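Long-range contact in glycosyl hydrolases family 2, sugar binding domain protein (PDB 6D1P), which is a beta-glucuronidase of glycosyl hydrolase family 2 from a human gut bacterium, probably hydrolysing O-glycosidic bonds of glucuronides: residues Q726-I738 with A777-Q789. Residues are numbered along the deposited sequence; the frame is centred on the assembly and turned at random.
Sequences QDAETILVQAELI and AANGRASIRVNKQ
Gln734 and Arg781 both set CG trans to the backbone N (chi1 175° in each) and run on extended, which brings the amide of one to the guanidinium of the other across two antiparallel strands. Strand 730-738 is the middle of a three-stranded antiparallel sheet in the C-terminal all-beta region, with 781-787 along one edge and 718-723 along the other. NE of Arg781 gives its hydrogen to OE1 of Gln734 at 2.7 Å. The oxygen lies in the guanidinium plane, whereas NE stands 46° above the amide carbonyl plane; the two flat groups are turned almost perpendicular (89°). A water donates to the same OE1 at 2.8 Å and is also hydrogen-bonded to Ser783 OG, so a short hydroxyl side chain suits the non-hydrogen-bonded place facing Gln734. An alanine replacing Arg781 would probably leave Gln734 OE1 without its NE donor and its amide freer to turn. On this same face Leu732, with CG opposite its own N, lays CD1 against Ser783 CB at 3.7 Å.

The other face is apolar and turns toward strand 751-756: Ile784 touches Phe754, and Ala782 touches Ile752. Branched Val733 and Val786 suit extended strands, and their CG2 methyls meet at 3.7 Å. Ile731 CD1 reaches 3.7 Å from the aliphatic CG of Lys788, the two side chains crossing at about a right angle. Paired backbone bonds join Ile731 with Val786, Val733 with Ile784 and Ala735 with Ala782. Where the pairing ends, Gly780 has a positive phi, readily adopted without a side chain, and its O accepts the N-H of Leu737 at 2.8 Å.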
loop_
_atom_site.group_PDB
_atom_site.type_symbol
_atom_site.label_atom_id
_atom_site.label_comp_id
_atom_site.label_asym_id
_atom_site.label_seq_id
_atom_site.Cartn_x
_atom_site.Cartn_y
_atom_site.Cartn_z
ATOM N N GLN A 726 23.353 23.896 9.058
ATOM C CA GLN A 726 23.245 25.182 9.726
ATOM C C GLN A 726 21.911 25.344 10.428
ATOM O O GLN A 726 21.502 26.488 10.690
ATOM C CB GLN A 726 23.495 26.340 8.741
ATOM C CG GLN A 726 22.359 26.611 7.744
ATOM C CD GLN A 726 21.989 25.400 6.861
ATOM O OE1 GLN A 726 21.448 24.369 7.346
ATOM N NE2 GLN A 726 22.243 25.538 5.546
ATOM N N ASP A 727 21.242 24.245 10.776
ATOM C CA ASP A 727 19.959 24.376 11.435
ATOM C C ASP A 727 19.984 23.697 12.787
ATOM O O ASP A 727 20.807 22.819 13.023
ATOM C CB ASP A 727 18.847 23.804 10.587
ATOM C CG ASP A 727 17.693 24.746 10.476
ATOM O OD1 ASP A 727 17.938 25.921 10.115
ATOM O OD2 ASP A 727 16.565 24.308 10.775
ATOM N N ALA A 728 19.093 24.148 13.684
ATOM C CA ALA A 728 18.981 23.506 14.980
ATOM C C ALA A 728 18.342 22.130 14.889
ATOM O O ALA A 728 18.459 21.346 15.835
ATOM C CB ALA A 728 18.197 24.393 15.936
ATOM N N GLU A 729 17.687 21.811 13.775
ATOM C CA GLU A 729 17.000 20.536 13.626
ATOM C C GLU A 729 17.616 19.599 12.594
ATOM O O GLU A 729 17.335 18.398 12.638
ATOM C CB GLU A 729 15.526 20.759 13.247
ATOM C CG GLU A 729 14.819 21.787 14.109
ATOM C CD GLU A 729 14.251 22.936 13.292
ATOM O OE1 GLU A 729 13.956 22.734 12.087
ATOM O OE2 GLU A 729 14.100 24.041 13.862
ATOM N N THR A 730 18.418 20.098 11.655
ATOM C CA THR A 730 18.810 19.284 10.517
ATOM C C THR A 730 20.271 19.510 10.165
ATOM O O THR A 730 20.837 20.573 10.408
ATOM C CB THR A 730 17.938 19.567 9.264
ATOM O OG1 THR A 730 18.341 20.803 8.673
ATOM C CG2 THR A 730 16.446 19.656 9.615
ATOM N N ILE A 731 20.858 18.484 9.575
ATOM C CA ILE A 731 22.149 18.556 8.920
ATOM C C ILE A 731 21.923 18.420 7.422
ATOM O O ILE A 731 21.067 17.641 6.979
ATOM C CB ILE A 731 23.092 17.458 9.444
ATOM C CG1 ILE A 731 23.460 17.734 10.907
ATOM C CG2 ILE A 731 24.330 17.337 8.554
ATOM C CD1 ILE A 731 23.253 16.551 11.833
ATOM N N LEU A 732 22.660 19.201 6.645
ATOM C CA LEU A 732 22.624 19.105 5.197
ATOM C C LEU A 732 23.829 18.301 4.744
ATOM O O LEU A 732 24.963 18.651 5.066
ATOM C CB LEU A 732 22.623 20.492 4.551
ATOM C CG LEU A 732 22.539 20.495 3.018
ATOM C CD1 LEU A 732 21.271 19.755 2.555
ATOM C CD2 LEU A 732 22.609 21.915 2.442
ATOM N N VAL A 733 23.587 17.217 4.020
ATOM C CA VAL A 733 24.644 16.373 3.488
ATOM C C VAL A 733 24.695 16.585 1.983
ATOM O O VAL A 733 23.649 16.672 1.326
ATOM C CB VAL A 733 24.393 14.890 3.841
ATOM C CG1 VAL A 733 25.249 13.970 2.995
ATOM C CG2 VAL A 733 24.660 14.648 5.311
ATOM N N GLN A 734 25.908 16.664 1.437
ATOM C CA GLN A 734 26.120 16.976 0.031
ATOM C C GLN A 734 26.927 15.875 -0.635
ATOM O O GLN A 734 27.958 15.444 -0.106
ATOM C CB GLN A 734 26.844 18.317 -0.122
ATOM C CG GLN A 734 27.202 18.638 -1.560
ATOM C CD GLN A 734 27.938 19.965 -1.706
ATOM O OE1 GLN A 734 27.323 21.038 -1.765
ATOM N NE2 GLN A 734 29.263 19.893 -1.773
ATOM N N ALA A 735 26.451 15.410 -1.782
ATOM C CA ALA A 735 27.223 14.528 -2.644
ATOM C C ALA A 735 27.797 15.339 -3.799
ATOM O O ALA A 735 27.105 16.166 -4.392
ATOM C CB ALA A 735 26.367 13.377 -3.184
ATOM N N GLU A 736 29.059 15.091 -4.119
ATOM C CA GLU A 736 29.765 15.786 -5.180
ATOM C C GLU A 736 30.303 14.756 -6.157
ATOM O O GLU A 736 30.979 13.811 -5.746
ATOM C CB GLU A 736 30.917 16.631 -4.603
ATOM C CG GLU A 736 31.493 17.663 -5.571
ATOM C CD GLU A 736 32.713 18.376 -5.004
ATOM O OE1 GLU A 736 33.646 17.686 -4.544
ATOM O OE2 GLU A 736 32.730 19.629 -4.996
ATOM N N LEU A 737 29.994 14.920 -7.439
ATOM C CA LEU A 737 30.602 14.093 -8.469
ATOM C C LEU A 737 31.899 14.763 -8.909
ATOM O O LEU A 737 31.897 15.953 -9.251
ATOM C CB LEU A 737 29.645 13.922 -9.649
ATOM C CG LEU A 737 28.328 13.233 -9.277
ATOM C CD1 LEU A 737 27.323 13.251 -10.403
ATOM C CD2 LEU A 737 28.603 11.792 -8.851
ATOM N N ILE A 738 33.011 14.023 -8.865
ATOM C CA ILE A 738 34.308 14.553 -9.279
ATOM C C ILE A 738 34.917 13.621 -10.319
ATOM O O ILE A 738 34.543 12.456 -10.430
ATOM C CB ILE A 738 35.299 14.740 -8.103
ATOM C CG1 ILE A 738 35.688 13.373 -7.535
ATOM C CG2 ILE A 738 34.712 15.652 -7.040
ATOM C CD1 ILE A 738 36.872 13.424 -6.609
ATOM N N ALA A 777 21.780 15.130 -10.194
ATOM C CA ALA A 777 22.736 16.107 -9.695
ATOM C C ALA A 777 22.515 17.470 -10.359
ATOM O O ALA A 777 22.044 17.567 -11.496
ATOM C CB ALA A 777 24.157 15.620 -9.954
ATOM N N ALA A 778 22.835 18.529 -9.620
ATOM C CA ALA A 778 22.701 19.910 -10.079
ATOM C C ALA A 778 24.118 20.460 -10.180
ATOM O O ALA A 778 24.715 20.822 -9.161
ATOM C CB ALA A 778 21.847 20.730 -9.122
ATOM N N ASN A 779 24.662 20.481 -11.397
ATOM C CA ASN A 779 26.067 20.829 -11.633
ATOM C C ASN A 779 26.997 19.993 -10.749
ATOM O O ASN A 779 27.861 20.515 -10.044
ATOM C CB ASN A 779 26.300 22.335 -11.437
ATOM C CG ASN A 779 25.421 23.174 -12.349
ATOM O OD1 ASN A 779 24.532 23.893 -11.891
ATOM N ND2 ASN A 779 25.653 23.067 -13.656
ATOM N N GLY A 780 26.810 18.672 -10.804
ATOM C CA GLY A 780 27.661 17.736 -10.090
ATOM C C GLY A 780 27.375 17.602 -8.613
ATOM O O GLY A 780 28.221 17.104 -7.865
ATOM N N ARG A 781 26.185 17.990 -8.177
ATOM C CA ARG A 781 25.898 18.204 -6.773
ATOM C C ARG A 781 24.484 17.726 -6.453
ATOM O O ARG A 781 23.551 17.963 -7.224
ATOM C CB ARG A 781 26.077 19.688 -6.492
ATOM C CG ARG A 781 25.724 20.207 -5.142
ATOM C CD ARG A 781 26.303 21.628 -5.038
ATOM N NE ARG A 781 25.952 22.275 -3.778
ATOM C CZ ARG A 781 25.116 23.301 -3.674
ATOM N NH1 ARG A 781 24.555 23.809 -4.763
ATOM N NH2 ARG A 781 24.849 23.824 -2.481
ATOM N N ALA A 782 24.330 17.033 -5.328
ATOM C CA ALA A 782 23.008 16.701 -4.818
ATOM C C ALA A 782 23.090 16.629 -3.304
ATOM O O ALA A 782 24.098 16.197 -2.742
ATOM C CB ALA A 782 22.471 15.383 -5.396
ATOM N N SER A 783 22.013 17.045 -2.647
ATOM C CA SER A 783 22.033 17.270 -1.211
ATOM C C SER A 783 20.748 16.772 -0.589
ATOM O O SER A 783 19.692 16.825 -1.203
ATOM C CB SER A 783 22.200 18.762 -0.877
ATOM O OG SER A 783 23.461 19.194 -1.320
ATOM N N ILE A 784 20.834 16.363 0.669
ATOM C CA ILE A 784 19.661 15.915 1.396
ATOM C C ILE A 784 19.800 16.317 2.854
ATOM O O ILE A 784 20.900 16.292 3.412
ATOM C CB ILE A 784 19.465 14.390 1.241
ATOM C CG1 ILE A 784 18.153 13.953 1.894
ATOM C CG2 ILE A 784 20.685 13.652 1.754
ATOM C CD1 ILE A 784 17.619 12.648 1.379
ATOM N N ARG A 785 18.678 16.695 3.466
ATOM C CA ARG A 785 18.647 17.019 4.887
ATOM C C ARG A 785 18.536 15.764 5.747
ATOM O O ARG A 785 17.870 14.789 5.374
ATOM C CB ARG A 785 17.478 17.955 5.187
ATOM C CG ARG A 785 17.786 19.395 4.881
ATOM C CD ARG A 785 16.527 20.207 4.745
ATOM N NE ARG A 785 16.816 21.488 4.101
ATOM C CZ ARG A 785 15.892 22.372 3.727
ATOM N NH1 ARG A 785 14.605 22.121 3.936
ATOM N NH2 ARG A 785 16.258 23.502 3.134
ATOM N N VAL A 786 19.186 15.809 6.909
ATOM C CA VAL A 786 19.245 14.712 7.870
ATOM C C VAL A 786 18.733 15.226 9.208
ATOM O O VAL A 786 19.131 16.306 9.650
ATOM C CB VAL A 786 20.677 14.170 8.017
ATOM C CG1 VAL A 786 20.685 12.890 8.854
ATOM C CG2 VAL A 786 21.287 13.919 6.652
ATOM N N ASN A 787 17.855 14.468 9.858
ATOM C CA ASN A 787 17.266 14.966 11.095
ATOM C C ASN A 787 18.281 14.860 12.224
ATOM O O ASN A 787 18.877 13.799 12.428
ATOM C CB ASN A 787 15.986 14.214 11.460
ATOM C CG ASN A 787 15.259 14.867 12.626
ATOM O OD1 ASN A 787 15.559 14.595 13.782
ATOM N ND2 ASN A 787 14.329 15.765 12.323
ATOM N N LYS A 788 18.474 15.965 12.952
ATOM C CA LYS A 788 19.536 16.030 13.954
ATOM C C LYS A 788 19.302 15.038 15.087
ATOM O O LYS A 788 20.233 14.345 15.514
ATOM C CB LYS A 788 19.646 17.453 14.505
ATOM C CG LYS A 788 20.950 18.177 14.170
ATOM C CD LYS A 788 20.962 19.585 14.762
ATOM C CE LYS A 788 22.173 20.380 14.290
ATOM N NZ LYS A 788 22.018 21.842 14.552
ATOM N N GLN A 789 18.060 14.951 15.576
ATOM C CA GLN A 789 17.726 14.048 16.677
ATOM C C GLN A 789 18.215 12.624 16.428
ATOM O O GLN A 789 18.713 11.961 17.346
ATOM C CB GLN A 789 16.212 14.042 16.911
ATOM C CG GLN A 789 15.643 15.324 17.515
ATOM C CD GLN A 789 14.139 15.447 17.287
ATOM O OE1 GLN A 789 13.698 15.864 16.212
ATOM N NE2 GLN A 789 13.345 15.066 18.290
HETATM O O HOH W 1 19.334 22.754 5.542
HETATM O O HOH W 2 25.179 21.407 -0.053
#